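Local coordinates for FAD:protein FMN transferase (PDB 6NXI) that probably transfers the FMN moiety of FAD, with the help of magnesium, to a threonine hydroxyl of a target flavoprotein, at residues T79-A84 with V151-I156; L95-G100 with T130-L135. All blocks are in the same frame, centred on the assembly; numbering follows the deposited sequence.

Contact 1. Residues T79-A84 with V151-I156; sequences TVVKEA and VDLSTI. With MG (magnesium ion), chain C; FAD (flavin-adenine dinucleotide), chain B.
Val-80 and Ile-156 meet by branch methyls, CG1 of the valine lying 3.8 Å from CG2 of the isoleucine as the two side chains run antiparallel past one another. Val-80 CG1 also touches Leu-153 CD1 at 4.1 Å, and Val-81 CG2 meets that leucine methyl, its side chain nearly perpendicular to that of Leu-153. With CG1 anti to the backbone N (chi1 -173°) and an extended chi2 of 171°, Ile-156 CD1 reaches the helix turn of Glu-83 and Ala-84, 3.9 Å from Glu-83 CG. Branched residues suit this buried seam, and small Ala-84 lets CD1 approach its backbone. Glu-83 lends only its aliphatic part; its carboxylate turns off to Thr-267 and Arg-86.

Polar interactions lie within 151-156 and towards the ligand. Asp-152 OD1 accepts from Ser-154 N above the carboxylate plane, which makes an Asx turn, and also from Ser-154 OG (2.7 Å) at its syn lone pair. This double grip holds the carboxylate while OD2 accepts a hydrogen bond from FAD O2B at 2.7 Å. Thr-155 OG1 donates to FAD O5B (3.0 Å), and Ser-154 O accepts from FAD O4'.

Thr-155 O lies 2.3 Å from the magnesium ion and Thr-155 OG1 2.6 Å, a longer metal bond; FAD O2A, Asp-269 and Thr-273 bind it too. This is the magnesium-FAD site of the ApbE family: a ligand-binding loop with its apolar back on helix 75-90.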
loop_
_atom_site.group_PDB
_atom_site.type_symbol
_atom_site.label_atom_id
_atom_site.label_comp_id
_atom_site.label_asym_id
_atom_site.label_seq_id
_atom_site.Cartn_x
_atom_site.Cartn_y
_atom_site.Cartn_z
ATOM N N THR A 79 -14.193 0.496 -5.741
ATOM C CA THR A 79 -13.925 -0.253 -4.499
ATOM C C THR A 79 -12.677 0.341 -3.836
ATOM O O THR A 79 -12.694 0.531 -2.610
ATOM C CB THR A 79 -13.799 -1.743 -4.784
ATOM O OG1 THR A 79 -15.073 -2.137 -5.332
ATOM C CG2 THR A 79 -13.454 -2.530 -3.531
ATOM N N VAL A 80 -11.618 0.590 -4.613
ATOM C CA VAL A 80 -10.341 1.085 -4.044
ATOM C C VAL A 80 -10.488 2.522 -3.565
ATOM O O VAL A 80 -10.072 2.842 -2.451
ATOM C CB VAL A 80 -9.214 0.919 -5.073
ATOM C CG1 VAL A 80 -7.942 1.586 -4.577
ATOM C CG2 VAL A 80 -9.018 -0.559 -5.402
ATOM N N VAL A 81 -11.200 3.360 -4.309
ATOM C CA VAL A 81 -11.374 4.763 -3.847
ATOM C C VAL A 81 -12.257 4.802 -2.593
ATOM O O VAL A 81 -11.960 5.549 -1.661
ATOM C CB VAL A 81 -11.896 5.694 -4.965
ATOM C CG1 VAL A 81 -12.170 7.079 -4.414
ATOM C CG2 VAL A 81 -10.871 5.778 -6.088
ATOM N N LYS A 82 -13.298 3.974 -2.529
ATOM C CA LYS A 82 -14.158 3.924 -1.331
ATOM C C LYS A 82 -13.337 3.536 -0.095
ATOM O O LYS A 82 -13.548 4.145 0.974
ATOM C CB LYS A 82 -15.293 2.938 -1.554
ATOM C CG LYS A 82 -16.354 2.968 -0.471
ATOM C CD LYS A 82 -17.576 2.139 -0.840
ATOM C CE LYS A 82 -18.092 2.394 -2.245
ATOM N NZ LYS A 82 -18.888 3.649 -2.374
ATOM N N GLU A 83 -12.453 2.571 -0.266
ATOM C CA GLU A 83 -11.595 2.079 0.837
ATOM C C GLU A 83 -10.640 3.217 1.195
ATOM O O GLU A 83 -10.461 3.483 2.358
ATOM C CB GLU A 83 -10.885 0.794 0.451
ATOM C CG GLU A 83 -10.076 0.237 1.603
ATOM C CD GLU A 83 -10.853 -0.287 2.810
ATOM O OE1 GLU A 83 -12.130 -0.138 2.873
ATOM O OE2 GLU A 83 -10.147 -0.797 3.733
ATOM N N ALA A 84 -10.116 3.926 0.228
ATOM C CA ALA A 84 -9.210 5.055 0.513
ATOM C C ALA A 84 -9.909 6.129 1.373
ATOM O O ALA A 84 -9.261 6.761 2.289
ATOM C CB ALA A 84 -8.673 5.672 -0.758
ATOM N N VAL A 151 -5.583 12.466 -7.873
ATOM C CA VAL A 151 -5.691 11.305 -6.945
ATOM C C VAL A 151 -4.574 10.340 -7.323
ATOM O O VAL A 151 -4.364 10.065 -8.520
ATOM C CB VAL A 151 -7.075 10.628 -7.076
ATOM C CG1 VAL A 151 -7.130 9.355 -6.286
ATOM C CG2 VAL A 151 -8.195 11.568 -6.652
ATOM N N ASP A 152 -3.889 9.854 -6.299
ATOM C CA ASP A 152 -2.761 8.906 -6.374
ATOM C C ASP A 152 -3.154 7.681 -5.553
ATOM O O ASP A 152 -3.457 7.848 -4.356
ATOM C CB ASP A 152 -1.556 9.601 -5.773
ATOM C CG ASP A 152 -0.310 8.750 -5.687
ATOM O OD1 ASP A 152 -0.348 7.591 -6.058
ATOM O OD2 ASP A 152 0.717 9.318 -5.269
ATOM N N LEU A 153 -3.279 6.507 -6.178
ATOM C CA LEU A 153 -3.633 5.297 -5.426
ATOM C C LEU A 153 -2.396 4.419 -5.205
ATOM O O LEU A 153 -2.576 3.254 -4.889
ATOM C CB LEU A 153 -4.751 4.537 -6.148
ATOM C CG LEU A 153 -6.016 5.370 -6.351
ATOM C CD1 LEU A 153 -7.045 4.602 -7.173
ATOM C CD2 LEU A 153 -6.587 5.790 -5.015
ATOM N N SER A 154 -1.210 5.002 -5.231
ATOM C CA SER A 154 0.057 4.228 -5.052
ATOM C C SER A 154 0.076 3.485 -3.724
ATOM O O SER A 154 0.800 2.463 -3.599
ATOM C CB SER A 154 1.236 5.188 -5.161
ATOM O OG SER A 154 1.369 5.605 -6.502
ATOM N N THR A 155 -0.649 4.002 -2.732
ATOM C CA THR A 155 -0.555 3.542 -1.336
ATOM C C THR A 155 -1.459 2.352 -1.148
ATOM O O THR A 155 -1.442 1.824 -0.043
ATOM C CB THR A 155 -0.898 4.655 -0.358
ATOM O OG1 THR A 155 -0.355 4.324 0.916
ATOM C CG2 THR A 155 -2.363 4.921 -0.209
ATOM N N ILE A 156 -2.311 2.034 -2.122
ATOM C CA ILE A 156 -3.428 1.097 -1.816
ATOM C C ILE A 156 -3.653 0.162 -2.982
ATOM O O ILE A 156 -4.163 -0.994 -2.765
ATOM C CB ILE A 156 -4.670 1.891 -1.401
ATOM C CG1 ILE A 156 -5.810 0.993 -0.902
ATOM C CG2 ILE A 156 -5.083 2.868 -2.508
ATOM C CD1 ILE A 156 -6.975 1.797 -0.265
HETATM MG MG MG C . 0.205 1.838 1.618
HETATM P PA FAD B . 3.270 3.069 0.532
HETATM O O1A FAD B . 4.061 3.362 1.756
HETATM O O2A FAD B . 2.315 1.942 0.527
HETATM O O5B FAD B . 2.489 4.381 0.060
HETATM C C5B FAD B . 3.343 5.488 -0.334
HETATM C C4B FAD B . 2.892 6.083 -1.646
HETATM O O4B FAD B . 1.544 6.608 -1.572
HETATM C C3B FAD B . 3.776 7.254 -2.071
HETATM O O3B FAD B . 4.830 6.786 -2.912
HETATM C C2B FAD B . 2.791 8.195 -2.775
HETATM O O2B FAD B . 2.581 7.803 -4.113
HETATM C C1B FAD B . 1.520 7.977 -1.966
HETATM N N9A FAD B . 1.370 8.776 -0.768
HETATM C C8A FAD B . 2.345 9.501 -0.068
HETATM N N7A FAD B . 1.871 9.993 1.051
HETATM C C5A FAD B . 0.535 9.645 1.093
HETATM C C6A FAD B . -0.479 9.917 2.023
HETATM N N6A FAD B . -0.290 10.578 3.179
HETATM N N1A FAD B . -1.685 9.368 1.774
HETATM C C2A FAD B . -1.866 8.690 0.624
HETATM N N3A FAD B . -0.980 8.365 -0.327
HETATM C C4A FAD B . 0.219 8.893 -0.025
HETATM N N1 FAD B . 5.983 3.363 -10.241
HETATM C C2 FAD B . 6.683 3.623 -11.398
HETATM O O2 FAD B . 7.852 4.065 -11.338
HETATM N N3 FAD B . 6.154 3.383 -12.626
HETATM C C4 FAD B . 4.885 2.892 -12.793
HETATM O O4 FAD B . 4.425 2.717 -13.912
HETATM C C4X FAD B . 4.113 2.630 -11.613
HETATM N N5 FAD B . 2.885 2.171 -11.741
HETATM C C5X FAD B . 2.159 1.936 -10.596
HETATM C C6 FAD B . 0.834 1.468 -10.710
HETATM C C7 FAD B . 0.038 1.203 -9.616
HETATM C C7M FAD B . -1.374 0.698 -9.813
HETATM C C8 FAD B . 0.586 1.395 -8.325
HETATM C C8M FAD B . -0.229 1.140 -7.084
HETATM C C9 FAD B . 1.897 1.864 -8.197
HETATM C C9A FAD B . 2.707 2.132 -9.310
HETATM N N10 FAD B . 4.014 2.627 -9.217
HETATM C C10 FAD B . 4.759 2.891 -10.353
HETATM C "C1'" FAD B . 4.651 2.785 -7.891
HETATM C "C2'" FAD B . 4.220 3.990 -7.135
HETATM O "O2'" FAD B . 4.606 5.177 -7.822
HETATM C "C3'" FAD B . 4.888 3.979 -5.749
HETATM O "O3'" FAD B . 6.294 4.061 -5.829
HETATM C "C4'" FAD B . 4.624 2.726 -4.937
HETATM O "O4'" FAD B . 3.276 2.325 -5.124
HETATM C "C5'" FAD B . 4.989 2.914 -3.477
HETATM O "O5'" FAD B . 4.515 1.756 -2.747
HETATM P P FAD B . 4.997 1.534 -1.256
HETATM O O1P FAD B . 6.436 1.748 -1.117
HETATM O O2P FAD B . 4.300 0.241 -0.894
HETATM O O3P FAD B . 4.302 2.813 -0.619
#

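Contact 2. Residues L95-G100 with T130-L135; sequences LDVTVG and TGIEHL. With FAD (flavin-adenine dinucleotide), chain B.
Thr-98 has OG1 set between its backbone N and carbonyl carbon (chi1 71°), facing the backbone of Gly-131, and Asp-96 has CG anti to its N (chi1 -171°), directed at Ile-132. Gly-131 N donates to Thr-98 OG1 at 2.8 Å, with an angle of 147° at the hydrogen. The hydroxyl in turn donates a hydrogen bond to Asp-96 OD1, 2.7 Å from OG1, so it is acceptor and donor at once. Thr-98 N also reaches OD1, from the same face of the carboxylate plane. The other oxygen, OD2, accepts a weak bond from Ile-132 N at 3.1 Å.

The bond from Thr-98 N closes an Asx turn at Asp-96, just ahead of helix 100-105, whose N-cap is Val-99. The turn serves the FAD pocket directly: Asp-96 N donates to N1A of the adenine at 3.0 Å, and Val-99 CG2 packs against the same ring system, 3.6 Å from C5A.

Gly-131 adopts backbone angles that would jam a CB against the preceding carbonyl oxygen, which explains the residue type. Ile-132 opens a short 3-10 turn, and its side chain crosses that of Asp-96 at a slant, with CD1 3.7 Å from OD1. At the other end Thr-130 rests CB and CG2 against Thr-98 O, the former at 3.5 Å, while its hydroxyl bonds to Arg-127 O.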
loop_
_atom_site.group_PDB
_atom_site.type_symbol
_atom_site.label_atom_id
_atom_site.label_comp_id
_atom_site.label_asym_id
_atom_site.label_seq_id
_atom_site.Cartn_x
_atom_site.Cartn_y
_atom_site.Cartn_z
ATOM N N LEU A 95 -4.092 9.287 5.869
ATOM C CA LEU A 95 -4.086 8.676 4.533
ATOM C C LEU A 95 -4.984 9.499 3.640
ATOM O O LEU A 95 -6.205 9.552 3.889
ATOM C CB LEU A 95 -4.573 7.234 4.568
ATOM C CG LEU A 95 -4.247 6.483 3.285
ATOM C CD1 LEU A 95 -2.776 6.080 3.270
ATOM C CD2 LEU A 95 -5.137 5.253 3.083
ATOM N N ASP A 96 -4.407 10.183 2.667
ATOM C CA ASP A 96 -5.192 11.103 1.808
ATOM C C ASP A 96 -4.710 10.921 0.381
ATOM O O ASP A 96 -3.738 11.488 0.019
ATOM C CB ASP A 96 -5.117 12.549 2.307
ATOM C CG ASP A 96 -6.101 13.461 1.563
ATOM O OD1 ASP A 96 -6.518 13.092 0.440
ATOM O OD2 ASP A 96 -6.447 14.535 2.134
ATOM N N VAL A 97 -5.419 10.138 -0.413
ATOM C CA VAL A 97 -5.026 9.852 -1.818
ATOM C C VAL A 97 -5.109 11.117 -2.689
ATOM O O VAL A 97 -4.632 11.049 -3.827
ATOM C CB VAL A 97 -5.844 8.686 -2.379
ATOM C CG1 VAL A 97 -5.473 7.410 -1.644
ATOM C CG2 VAL A 97 -7.348 8.972 -2.358
ATOM N N THR A 98 -5.629 12.253 -2.201
ATOM C CA THR A 98 -5.606 13.503 -3.022
ATOM C C THR A 98 -4.280 14.242 -2.811
ATOM O O THR A 98 -4.143 15.341 -3.345
ATOM C CB THR A 98 -6.769 14.446 -2.724
ATOM O OG1 THR A 98 -6.569 15.025 -1.436
ATOM C CG2 THR A 98 -8.077 13.701 -2.802
ATOM N N VAL A 99 -3.265 13.632 -2.178
ATOM C CA VAL A 99 -1.941 14.299 -2.038
ATOM C C VAL A 99 -1.116 14.154 -3.334
ATOM O O VAL A 99 0.085 14.558 -3.352
ATOM C CB VAL A 99 -1.105 13.819 -0.831
ATOM C CG1 VAL A 99 -1.723 14.229 0.492
ATOM C CG2 VAL A 99 -0.778 12.344 -0.899
ATOM N N GLY A 100 -1.682 13.625 -4.404
ATOM C CA GLY A 100 -1.023 13.540 -5.711
ATOM C C GLY A 100 -0.136 14.741 -6.044
ATOM O O GLY A 100 1.032 14.558 -6.389
ATOM N N THR A 130 -5.084 20.111 -2.830
ATOM C CA THR A 130 -5.166 18.791 -2.163
ATOM C C THR A 130 -6.243 18.836 -1.077
ATOM O O THR A 130 -6.591 19.912 -0.572
ATOM C CB THR A 130 -3.808 18.375 -1.588
ATOM O OG1 THR A 130 -3.609 19.221 -0.459
ATOM C CG2 THR A 130 -2.712 18.510 -2.609
ATOM N N GLY A 131 -6.821 17.686 -0.763
ATOM C CA GLY A 131 -7.746 17.533 0.359
ATOM C C GLY A 131 -8.846 16.584 -0.006
ATOM O O GLY A 131 -9.463 16.770 -1.080
ATOM N N ILE A 132 -9.020 15.567 0.834
ATOM C CA ILE A 132 -10.005 14.473 0.652
ATOM C C ILE A 132 -11.406 15.084 0.491
ATOM O O ILE A 132 -12.231 14.428 -0.145
ATOM C CB ILE A 132 -9.914 13.487 1.838
ATOM C CG1 ILE A 132 -10.558 12.139 1.499
ATOM C CG2 ILE A 132 -10.497 14.084 3.099
ATOM C CD1 ILE A 132 -9.775 11.305 0.532
ATOM N N GLU A 133 -11.651 16.223 1.122
ATOM C CA GLU A 133 -13.001 16.856 1.148
ATOM C C GLU A 133 -13.424 17.186 -0.285
ATOM O O GLU A 133 -14.672 17.331 -0.510
ATOM C CB GLU A 133 -13.019 18.089 2.051
ATOM C CG GLU A 133 -12.143 19.243 1.553
ATOM C CD GLU A 133 -10.645 19.188 1.838
ATOM O OE1 GLU A 133 -10.185 18.200 2.516
ATOM O OE2 GLU A 133 -9.940 20.226 1.475
ATOM N N HIS A 134 -12.467 17.314 -1.207
ATOM C CA HIS A 134 -12.699 17.721 -2.618
ATOM C C HIS A 134 -13.218 16.554 -3.458
ATOM O O HIS A 134 -13.669 16.812 -4.604
ATOM C CB HIS A 134 -11.472 18.341 -3.266
ATOM C CG HIS A 134 -10.989 19.598 -2.633
ATOM N ND1 HIS A 134 -11.711 20.808 -2.667
ATOM C CD2 HIS A 134 -9.836 19.857 -1.994
ATOM C CE1 HIS A 134 -11.012 21.736 -2.048
ATOM N NE2 HIS A 134 -9.836 21.180 -1.643
ATOM N N LEU A 135 -13.133 15.332 -2.932
ATOM C CA LEU A 135 -13.409 14.087 -3.673
ATOM C C LEU A 135 -14.705 13.499 -3.115
ATOM O O LEU A 135 -14.764 13.278 -1.896
ATOM C CB LEU A 135 -12.236 13.114 -3.477
ATOM C CG LEU A 135 -12.371 11.762 -4.191
ATOM C CD1 LEU A 135 -12.430 11.918 -5.707
ATOM C CD2 LEU A 135 -11.222 10.855 -3.817
HETATM P PA FAD B . 3.270 3.069 0.532
HETATM O O1A FAD B . 4.061 3.362 1.756
HETATM O O2A FAD B . 2.315 1.942 0.527
HETATM O O5B FAD B . 2.489 4.381 0.060
HETATM C C5B FAD B . 3.343 5.488 -0.334
HETATM C C4B FAD B . 2.892 6.083 -1.646
HETATM O O4B FAD B . 1.544 6.608 -1.572
HETATM C C3B FAD B . 3.776 7.254 -2.071
HETATM O O3B FAD B . 4.830 6.786 -2.912
HETATM C C2B FAD B . 2.791 8.195 -2.775
HETATM O O2B FAD B . 2.581 7.803 -4.113
HETATM C C1B FAD B . 1.520 7.977 -1.966
HETATM N N9A FAD B . 1.370 8.776 -0.768
HETATM C C8A FAD B . 2.345 9.501 -0.068
HETATM N N7A FAD B . 1.871 9.993 1.051
HETATM C C5A FAD B . 0.535 9.645 1.093
HETATM C C6A FAD B . -0.479 9.917 2.023
HETATM N N6A FAD B . -0.290 10.578 3.179
HETATM N N1A FAD B . -1.685 9.368 1.774
HETATM C C2A FAD B . -1.866 8.690 0.624
HETATM N N3A FAD B . -0.980 8.365 -0.327
HETATM C C4A FAD B . 0.219 8.893 -0.025
HETATM N N1 FAD B . 5.983 3.363 -10.241
HETATM C C2 FAD B . 6.683 3.623 -11.398
HETATM O O2 FAD B . 7.852 4.065 -11.338
HETATM N N3 FAD B . 6.154 3.383 -12.626
HETATM C C4 FAD B . 4.885 2.892 -12.793
HETATM O O4 FAD B . 4.425 2.717 -13.912
HETATM C C4X FAD B . 4.113 2.630 -11.613
HETATM N N5 FAD B . 2.885 2.171 -11.741
HETATM C C5X FAD B . 2.159 1.936 -10.596
HETATM C C6 FAD B . 0.834 1.468 -10.710
HETATM C C7 FAD B . 0.038 1.203 -9.616
HETATM C C7M FAD B . -1.374 0.698 -9.813
HETATM C C8 FAD B . 0.586 1.395 -8.325
HETATM C C8M FAD B . -0.229 1.140 -7.084
HETATM C C9 FAD B . 1.897 1.864 -8.197
HETATM C C9A FAD B . 2.707 2.132 -9.310
HETATM N N10 FAD B . 4.014 2.627 -9.217
HETATM C C10 FAD B . 4.759 2.891 -10.353
HETATM C "C1'" FAD B . 4.651 2.785 -7.891
HETATM C "C2'" FAD B . 4.220 3.990 -7.135
HETATM O "O2'" FAD B . 4.606 5.177 -7.822
HETATM C "C3'" FAD B . 4.888 3.979 -5.749
HETATM O "O3'" FAD B . 6.294 4.061 -5.829
HETATM C "C4'" FAD B . 4.624 2.726 -4.937
HETATM O "O4'" FAD B . 3.276 2.325 -5.124
HETATM C "C5'" FAD B . 4.989 2.914 -3.477
HETATM O "O5'" FAD B . 4.515 1.756 -2.747
HETATM P P FAD B . 4.997 1.534 -1.256
HETATM O O1P FAD B . 6.436 1.748 -1.117
HETATM O O2P FAD B . 4.300 0.241 -0.894
HETATM O O3P FAD B . 4.302 2.813 -0.619
#

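The centres of the two contacts lie about 10 Å apart, and along the chain contact 2 is nested within the loop closed by contact 1. Val-97 joins them. Its carbonyl O lies 2.8 Å from Asp-152 N, a probable hydrogen bond between the two ligand-binding loops, while its CG1 packs at 3.7 Å on Ala-84 CB of helix 75-90. Leu-95 CD1 meets Thr-155 CG2, also at 3.7 Å, beside the adenine. Both loops face one FAD molecule: segment 95-100 hydrogen-bonds the adenine, while 151-156 bonds the ribose, the ribityl chain and the phosphate ester oxygen and shares the magnesium with the phosphate; Thr-155 CG2 also touches the adenine.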